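Local coordinates for hypothetical protein Atu1826 (Agrobacterium tumefaciens, PDB 2I3D), which is of unknown function but is probably an alpha/beta hydrolase, related to peptidases of the S15 family, at residues P208-N211 and H212-G216; K180-E184 and K185-G189. One frame throughout, in Å; residues are numbered along the deposited sequence.

Interaction 1: P208-N211 and H212-G216; sequences PGAN and HFFNG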
ATOM      1  N   PRO B 208       7.311   4.117  17.778  1.00 17.19           N
ATOM      2  CA  PRO B 208       7.025   5.561  17.871  1.00 17.70           C
ATOM      3  C   PRO B 208       6.732   6.202  16.528  1.00 17.70           C
ATOM      4  O   PRO B 208       7.470   6.002  15.555  1.00 19.47           O
ATOM      5  CB  PRO B 208       8.332   6.148  18.475  1.00 18.96           C
ATOM      6  CG  PRO B 208       8.905   4.950  19.254  1.00 19.35           C
ATOM      7  CD  PRO B 208       8.640   3.775  18.322  1.00 17.42           C
ATOM      8  N   GLY B 209       5.662   6.963  16.485  1.00 17.87           N
ATOM      9  CA  GLY B 209       5.388   7.746  15.308  1.00 17.18           C
ATOM     10  C   GLY B 209       4.651   7.007  14.214  1.00 16.70           C
ATOM     11  O   GLY B 209       4.308   7.644  13.203  1.00 18.64           O
ATOM     12  N   ALA B 210       4.418   5.694  14.380  1.00 14.38           N
ATOM     13  CA  ALA B 210       3.745   4.924  13.307  1.00 12.48           C
ATOM     14  C   ALA B 210       2.213   5.006  13.441  1.00 12.41           C
ATOM     15  O   ALA B 210       1.675   4.848  14.534  1.00 12.62           O
ATOM     16  CB  ALA B 210       4.192   3.477  13.328  1.00 11.96           C
ATOM     17  N   ASN B 211       1.517   5.264  12.328  1.00 12.91           N
ATOM     18  CA  ASN B 211       0.072   5.185  12.318  1.00 12.45           C
ATOM     19  C   ASN B 211      -0.362   3.781  11.907  1.00 11.33           C
ATOM     20  O   ASN B 211       0.480   2.877  11.901  1.00 11.27           O
ATOM     21  CB  ASN B 211      -0.576   6.313  11.478  1.00 13.02           C
ATOM     22  CG  ASN B 211      -0.186   6.282  10.001  1.00 13.75           C
ATOM     23  OD1 ASN B 211      -0.507   7.268   9.200  1.00 18.76           O
ATOM     24  ND2 ASN B 211       0.442   5.212   9.586  1.00  9.31           N
ATOM     25  N   HIS B 212      -1.662   3.584  11.588  1.00 11.57           N
ATOM     26  CA  HIS B 212      -2.130   2.241  11.213  1.00 11.59           C
ATOM     27  C   HIS B 212      -1.458   1.735   9.944  1.00 11.82           C
ATOM     28  O   HIS B 212      -1.401   0.543   9.694  1.00 12.32           O
ATOM     29  CB  HIS B 212      -3.652   2.217  11.031  1.00 11.59           C
ATOM     30  CG  HIS B 212      -4.237   0.837  11.049  1.00 12.20           C
ATOM     31  ND1 HIS B 212      -4.243   0.053  12.193  1.00 11.34           N
ATOM     32  CD2 HIS B 212      -4.850   0.110  10.092  1.00 14.07           C
ATOM     33  CE1 HIS B 212      -4.802  -1.115  11.920  1.00 11.81           C
ATOM     34  NE2 HIS B 212      -5.205  -1.096  10.658  1.00 12.92           N
ATOM     35  N   PHE B 213      -0.978   2.671   9.133  1.00 10.53           N
ATOM     36  CA  PHE B 213      -0.367   2.384   7.819  1.00 12.04           C
ATOM     37  C   PHE B 213       1.159   2.446   7.862  1.00 11.23           C
ATOM     38  O   PHE B 213       1.814   2.185   6.851  1.00 12.75           O
ATOM     39  CB  PHE B 213      -0.949   3.363   6.830  1.00 13.28           C
ATOM     40  CG  PHE B 213      -2.436   3.470   6.974  1.00 14.90           C
ATOM     41  CD1 PHE B 213      -3.233   2.409   6.591  1.00 18.94           C
ATOM     42  CD2 PHE B 213      -2.992   4.533   7.654  1.00 14.61           C
ATOM     43  CE1 PHE B 213      -4.629   2.446   6.783  1.00 19.75           C
ATOM     44  CE2 PHE B 213      -4.378   4.599   7.872  1.00 18.29           C
ATOM     45  CZ  PHE B 213      -5.202   3.546   7.430  1.00 17.61           C
ATOM     46  N   PHE B 214       1.716   2.613   9.075  1.00 10.52           N
ATOM     47  CA  PHE B 214       3.174   2.757   9.248  1.00 11.25           C
ATOM     48  C   PHE B 214       3.726   3.758   8.228  1.00 11.29           C
ATOM     49  O   PHE B 214       4.845   3.580   7.720  1.00 11.87           O
ATOM     50  CB  PHE B 214       3.859   1.397   9.168  1.00 11.62           C
ATOM     51  CG  PHE B 214       3.434   0.493  10.265  1.00 12.06           C
ATOM     52  CD1 PHE B 214       4.153   0.461  11.468  1.00 13.38           C
ATOM     53  CD2 PHE B 214       2.253  -0.252  10.141  1.00 13.18           C
ATOM     54  CE1 PHE B 214       3.720  -0.380  12.564  1.00 15.56           C
ATOM     55  CE2 PHE B 214       1.818  -1.059  11.183  1.00 12.54           C
ATOM     56  CZ  PHE B 214       2.529  -1.117  12.403  1.00 12.26           C
ATOM     57  N   ASN B 215       2.981   4.840   7.970  1.00 12.20           N
ATOM     58  CA  ASN B 215       3.487   5.799   6.988  1.00 12.59           C
ATOM     59  C   ASN B 215       4.808   6.400   7.483  1.00 13.51           C
ATOM     60  O   ASN B 215       4.879   6.955   8.571  1.00 13.23           O
ATOM     61  CB  ASN B 215       2.482   6.924   6.720  1.00 13.47           C
ATOM     62  CG  ASN B 215       1.265   6.444   5.953  1.00 12.37           C
ATOM     63  OD1 ASN B 215       1.354   5.626   4.993  1.00 16.54           O
ATOM     64  ND2 ASN B 215       0.123   6.943   6.351  1.00 11.14           N
ATOM     65  N   GLY B 216       5.834   6.308   6.636  1.00 13.93           N
ATOM     66  CA  GLY B 216       7.169   6.820   6.964  1.00 13.52           C
ATOM     67  C   GLY B 216       7.898   5.921   7.942  1.00 13.41           C
ATOM     68  O   GLY B 216       9.017   6.260   8.394  1.00 14.61           O
TER
HETATM   69  O   HOH W   1       3.033   6.946  10.611  1.00 16.58           O

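Interaction 2: K180-E184 and K185-G189; sequences KVAPE and KDVNG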
ATOM      1  N   LYS B 180      -4.620   5.669  14.926  1.00 13.04           N
ATOM      2  CA  LYS B 180      -5.951   6.127  15.383  1.00 14.26           C
ATOM      3  C   LYS B 180      -7.058   5.131  15.045  1.00 14.59           C
ATOM      4  O   LYS B 180      -8.209   5.266  15.541  1.00 15.66           O
ATOM      5  CB  LYS B 180      -6.273   7.517  14.776  1.00 16.01           C
ATOM      6  CG  LYS B 180      -5.372   8.592  15.397  1.00 20.45           C
ATOM      7  CD  LYS B 180      -5.711   9.986  14.922  1.00 27.18           C
ATOM      8  CE  LYS B 180      -4.626  10.980  15.378  1.00 33.30           C
ATOM      9  NZ  LYS B 180      -4.547  11.138  16.878  1.00 36.16           N
ATOM     10  N   VAL B 181      -6.726   4.166  14.183  1.00 13.21           N
ATOM     11  CA  VAL B 181      -7.625   3.048  13.820  1.00 13.64           C
ATOM     12  C   VAL B 181      -7.753   2.039  14.982  1.00 13.27           C
ATOM     13  O   VAL B 181      -8.866   1.644  15.388  1.00 14.59           O
ATOM     14  CB  VAL B 181      -7.169   2.327  12.538  1.00 13.05           C
ATOM     15  CG1 VAL B 181      -8.027   1.075  12.303  1.00 13.73           C
ATOM     16  CG2 VAL B 181      -7.259   3.260  11.287  1.00 12.10           C
ATOM     17  N   ALA B 182      -6.588   1.631  15.499  1.00 13.44           N
ATOM     18  CA  ALA B 182      -6.491   0.692  16.624  1.00 13.64           C
ATOM     19  C   ALA B 182      -5.506   1.284  17.632  1.00 13.96           C
ATOM     20  O   ALA B 182      -4.297   1.042  17.533  1.00 15.10           O
ATOM     21  CB  ALA B 182      -5.991  -0.669  16.105  1.00 13.59           C
ATOM     22  N   PRO B 183      -5.993   2.165  18.533  1.00 14.88           N
ATOM     23  CA  PRO B 183      -5.118   2.854  19.491  1.00 15.06           C
ATOM     24  C   PRO B 183      -4.290   1.933  20.396  1.00 14.90           C
ATOM     25  O   PRO B 183      -4.642   0.788  20.625  1.00 15.50           O
ATOM     26  CB  PRO B 183      -6.098   3.679  20.320  1.00 15.40           C
ATOM     27  CG  PRO B 183      -7.223   3.993  19.284  1.00 14.30           C
ATOM     28  CD  PRO B 183      -7.393   2.669  18.618  1.00 15.91           C
ATOM     29  N   GLU B 184      -3.204   2.487  20.911  1.00 14.81           N
ATOM     30  CA  GLU B 184      -2.274   1.752  21.766  1.00 15.35           C
ATOM     31  C   GLU B 184      -3.001   1.134  22.915  1.00 15.16           C
ATOM     32  O   GLU B 184      -2.686   0.027  23.307  1.00 14.25           O
ATOM     33  CB  GLU B 184      -1.279   2.713  22.420  1.00 18.00           C
ATOM     34  CG  GLU B 184      -0.087   3.086  21.679  1.00 22.93           C
ATOM     35  CD  GLU B 184       0.910   3.742  22.643  1.00 23.94           C
ATOM     36  OE1 GLU B 184       0.821   4.949  22.820  1.00 25.36           O
ATOM     37  OE2 GLU B 184       1.711   3.033  23.272  1.00 26.82           O
ATOM     38  N   LYS B 185      -3.925   1.869  23.529  1.00 14.93           N
ATOM     39  CA  LYS B 185      -4.590   1.307  24.694  1.00 16.91           C
ATOM     40  C   LYS B 185      -5.278  -0.019  24.350  1.00 14.06           C
ATOM     41  O   LYS B 185      -5.277  -0.947  25.157  1.00 13.62           O
ATOM     42  CB  LYS B 185      -5.589   2.301  25.279  1.00 17.92           C
ATOM     43  CG  LYS B 185      -6.457   1.766  26.428  1.00 20.35           C
ATOM     44  CD  LYS B 185      -7.179   2.954  27.213  1.00 22.58           C
ATOM     45  CE  LYS B 185      -8.374   3.487  26.455  1.00 27.02           C
ATOM     46  NZ  LYS B 185      -9.064   4.533  27.305  1.00 29.59           N
ATOM     47  N   ASP B 186      -5.896  -0.084  23.166  1.00 11.84           N
ATOM     48  CA  ASP B 186      -6.623  -1.284  22.798  1.00 12.31           C
ATOM     49  C   ASP B 186      -5.644  -2.415  22.493  1.00 11.14           C
ATOM     50  O   ASP B 186      -5.855  -3.572  22.921  1.00 11.88           O
ATOM     51  CB  ASP B 186      -7.498  -1.006  21.592  1.00 12.97           C
ATOM     52  CG  ASP B 186      -8.460   0.095  21.875  1.00 14.70           C
ATOM     53  OD1 ASP B 186      -9.538  -0.204  22.410  1.00 15.57           O
ATOM     54  OD2 ASP B 186      -8.113   1.266  21.649  1.00 15.65           O
ATOM     55  N   VAL B 187      -4.582  -2.107  21.740  1.00 11.68           N
ATOM     56  CA  VAL B 187      -3.585  -3.171  21.489  1.00 11.57           C
ATOM     57  C   VAL B 187      -2.945  -3.655  22.794  1.00 11.47           C
ATOM     58  O   VAL B 187      -2.711  -4.852  22.955  1.00 11.52           O
ATOM     59  CB  VAL B 187      -2.528  -2.770  20.434  1.00 11.74           C
ATOM     60  CG1 VAL B 187      -1.596  -3.994  20.165  1.00 13.95           C
ATOM     61  CG2 VAL B 187      -3.257  -2.379  19.154  1.00 11.43           C
ATOM     62  N   ASN B 188      -2.673  -2.744  23.713  1.00 11.88           N
ATOM     63  CA  ASN B 188      -2.020  -3.119  24.972  1.00 12.42           C
ATOM     64  C   ASN B 188      -2.890  -4.055  25.792  1.00 12.30           C
ATOM     65  O   ASN B 188      -2.401  -5.021  26.392  1.00 12.84           O
ATOM     66  CB  ASN B 188      -1.725  -1.881  25.823  1.00 13.06           C
ATOM     67  CG  ASN B 188      -0.559  -1.081  25.298  1.00 17.69           C
ATOM     68  OD1 ASN B 188       0.206  -1.576  24.452  1.00 21.28           O
ATOM     69  ND2 ASN B 188      -0.422   0.171  25.768  1.00 22.39           N
ATOM     70  N   GLY B 189      -4.194  -3.813  25.741  1.00 12.36           N
ATOM     71  CA  GLY B 189      -5.144  -4.647  26.496  1.00 12.42           C
ATOM     72  C   GLY B 189      -5.172  -6.069  25.962  1.00 12.55           C
ATOM     73  O   GLY B 189      -5.229  -7.037  26.740  1.00 13.82           O
TER

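Interaction 1: P208-N211 and H212-G216
Ala-210 and Phe-214 meet through a methyl and a ring: CB of Ala-210 lies 3.5 Å from CD1 of Phe-214, approaching the ring obliquely. The same ring has the carbonyl O of Asn-211 over one face, 4.0 Å above its plane and displaced toward the rim, so Phe-214 holds its ring beneath the backbone of Asn-211. The chain gets there by a type I beta turn from Asn-211 to Phe-214, closed by the hydrogen bond from N of Phe-214 to O of Asn-211 (3.1 Å); the N-H is fairly straight on the oxygen but reaches it from above the carbonyl plane. The side chain of Asn-211 folds over the turn, its amide lying against the backbone of Phe-213 and Phe-214. Its CG is wedged between backbone N and carbonyl carbon (chi1 62°), which also brings the amide up to that of Asn-215, the two planes 73° apart. A water joins the chain before the turn to the chain after it, accepting from N of Asn-211 at 2.8 Å and donating to O of Gly-209 and to O of Asn-215. The CB of His-212 points away from 208-211 and sits over the centre of the Phe-213 ring. With CG anti to the backbone N (chi1 -163°), the imidazole hydrogen-bonds OG of Ser-130 through NE2 and Asp-179 through ND1, consistent with a catalytic triad. The whole turn lies in the loop leading from strand 202-207, outermost in the sheet of this chain, to helix 218-233, where Leu-221 touches Phe-214; Asn-64 of the second subunit packs on Phe-213 and Asn-215.

Interaction 2: K180-E184 and K185-G189
Ala-182 meets Val-187 at the start of a helix only loosely, its CB 4.4 Å from CG2 of Val-187. That branch of the valine is anti to its own carbonyl carbon, which turns it back toward the loop, where O of Ala-182 lies 3.9 Å from CG2. Further out, Val-187 reaches Ile-173 and Asn-175 on strand 171-176, so the first turn of the helix rests on the sheet. Next comes Pro-183, at the N-cap position. Its carbonyl O takes the N-H of Val-187 at 3.1 Å, nearly straight and in the carbonyl plane, and a weak second hydrogen bond from N of Asp-186. The proline ring runs side by side with the Asp-186 side chain, both pointing the same way, and OD2 of Asp-186 is 3.4 Å from both CB and CD of Pro-183. Such a carboxylate in the first turn would probably interact favourably with the helix dipole. This is the start of helix 184-195, the connection in the right-handed beta-alpha-beta crossover from strand 171-176 to its parallel neighbour 202-207. Glu-184 makes the next i to i+4 helix bond, its O accepting from N of Asn-188 at 2.8 Å. Asn-188 keeps CG anti to its carbonyl carbon (chi1 -75°), folding its amide back along the helix until CG is 3.1 Å from that same O of Glu-184, while the Glu-184 side chain extends to Thr-206 and Asp-177.

Interaction 2 comes first along the chain and interaction 1 follows after strand 202-207, yet their centres are only about 13 Å apart and they touch directly: CG of His-212 packs 3.6 Å from CB of Val-181. Interaction 1 lies in the loop after strand 202-207, and interaction 2 in the loop after its parallel neighbour 171-176 and the first turns of the helix that follows. Asp-179, just before 180-184, relates them: its OD1 accepts from N of Ala-182 and, weakly, from N of Val-181. The residues leading into the helix thus hold the acid of the probable triad, while 208-216 carries its histidine; the serine sits on the putative nucleophile elbow.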